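Side-chain contact in transketolase (Campylobacter jejuni, PDB 3L84), which belongs to the thiamine diphosphate-binding transketolase family and assembles from two copies of a chain with three alpha/beta domains: residues Cys164-Ala167 against Gly168-Lys171. Residues are numbered along the deposited sequence; the frame is centred on the assembly and turned at random.
Sequences CSLA and GLHK
A Schellman motif closes the C-terminal end of helix 158-169, and at this last turn the side chain of Leu166 lies alongside that of His170, the first residue to leave helical phi/psi, both pointing the same way. Leu166 CD2 reaches the imidazole at its edge, in the ring plane, 4.0 Å from His170 CD2. The four-residue spacing sets the pair on one flank of the helix, and with CG anti to the carbonyl carbon in both (chi1 -79° in Leu166, -69° in His170) the side chains run side by side. His170 CD2 also lies 3.4 Å from Leu166 O, which sits at the ring edge near its plane. Leu169 covers part of one face of the ring, its CG 4.1 Å above the plane and displaced toward the rim. The same leucine brings CD2 to 4.4 Å from Leu166 CD2, a looser apolar contact. In the backbone of this turn three i+4 bonds run from Gly168 N to Cys164 O, from Leu169 N to Ser165 O, and from His170 N to Leu166 O at 3.0 Å. Lys171, with a phi of +52°, is the C-prime residue, its N bonded to Gly168 O at 3.1 Å while the next residue's N turns back to Ala167 O. Within the N-terminal thiamine diphosphate-binding domain, Ala167 CB and the His170 side chain pack on helix 118-137. From the pyrimidine-binding part of the chain, Phe379 meets the His170 ring edge-to-face and Arg390 NH2 hydrogen-bonds Ser165 OG, which also bonds Glu196 OE2 of the second subunit.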
loop_
_atom_site.group_PDB
_atom_site.type_symbol
_atom_site.label_atom_id
_atom_site.label_comp_id
_atom_site.label_asym_id
_atom_site.label_seq_id
_atom_site.Cartn_x
_atom_site.Cartn_y
_atom_site.Cartn_z
ATOM N N CYS A 164 12.900 -8.078 7.205
ATOM C CA CYS A 164 14.164 -8.771 7.415
ATOM C C CYS A 164 15.286 -7.778 7.769
ATOM O O CYS A 164 16.213 -8.122 8.503
ATOM C CB CYS A 164 14.513 -9.604 6.213
ATOM S SG CYS A 164 13.413 -11.062 6.045
ATOM N N SER A 165 15.187 -6.544 7.293
ATOM C CA SER A 165 16.099 -5.498 7.707
ATOM C C SER A 165 16.041 -5.355 9.224
ATOM O O SER A 165 17.066 -5.375 9.904
ATOM C CB SER A 165 15.730 -4.173 7.029
ATOM O OG SER A 165 16.793 -3.218 7.191
ATOM N N LEU A 166 14.834 -5.228 9.774
ATOM C CA LEU A 166 14.673 -5.135 11.207
ATOM C C LEU A 166 15.120 -6.413 11.951
ATOM O O LEU A 166 15.652 -6.331 13.071
ATOM C CB LEU A 166 13.197 -4.827 11.556
ATOM C CG LEU A 166 12.770 -3.371 11.396
ATOM C CD1 LEU A 166 11.279 -3.244 11.417
ATOM C CD2 LEU A 166 13.367 -2.543 12.528
ATOM N N ALA A 167 14.913 -7.591 11.349
ATOM C CA ALA A 167 15.321 -8.824 12.011
ATOM C C ALA A 167 16.816 -8.852 12.219
ATOM O O ALA A 167 17.279 -9.316 13.261
ATOM C CB ALA A 167 14.886 -10.052 11.195
ATOM N N GLY A 168 17.578 -8.397 11.232
ATOM C CA GLY A 168 19.035 -8.395 11.373
ATOM C C GLY A 168 19.475 -7.367 12.400
ATOM O O GLY A 168 20.328 -7.638 13.241
ATOM N N LEU A 169 18.880 -6.180 12.366
ATOM C CA LEU A 169 19.204 -5.118 13.321
ATOM C C LEU A 169 18.991 -5.563 14.763
ATOM O O LEU A 169 19.822 -5.314 15.645
ATOM C CB LEU A 169 18.347 -3.872 13.053
ATOM C CG LEU A 169 18.550 -2.701 14.021
ATOM C CD1 LEU A 169 19.991 -2.080 13.918
ATOM C CD2 LEU A 169 17.506 -1.662 13.717
ATOM N N HIS A 170 17.882 -6.248 15.014
ATOM C CA HIS A 170 17.532 -6.670 16.354
ATOM C C HIS A 170 18.072 -8.034 16.733
ATOM O O HIS A 170 17.728 -8.536 17.812
ATOM C CB HIS A 170 16.025 -6.530 16.573
ATOM C CG HIS A 170 15.607 -5.106 16.618
ATOM N ND1 HIS A 170 15.841 -4.315 17.721
ATOM C CD2 HIS A 170 15.080 -4.295 15.673
ATOM C CE1 HIS A 170 15.433 -3.079 17.459
ATOM N NE2 HIS A 170 14.948 -3.053 16.234
ATOM N N LYS A 171 18.916 -8.594 15.875
ATOM C CA LYS A 171 19.647 -9.824 16.187
ATOM C C LYS A 171 18.656 -10.879 16.643
ATOM O O LYS A 171 18.764 -11.483 17.723
ATOM C CB LYS A 171 20.710 -9.558 17.250
ATOM C CG LYS A 171 21.776 -8.575 16.788
ATOM C CD LYS A 171 22.817 -8.341 17.905
ATOM C CE LYS A 171 24.104 -7.681 17.383
ATOM N NZ LYS A 171 23.923 -6.629 16.369
#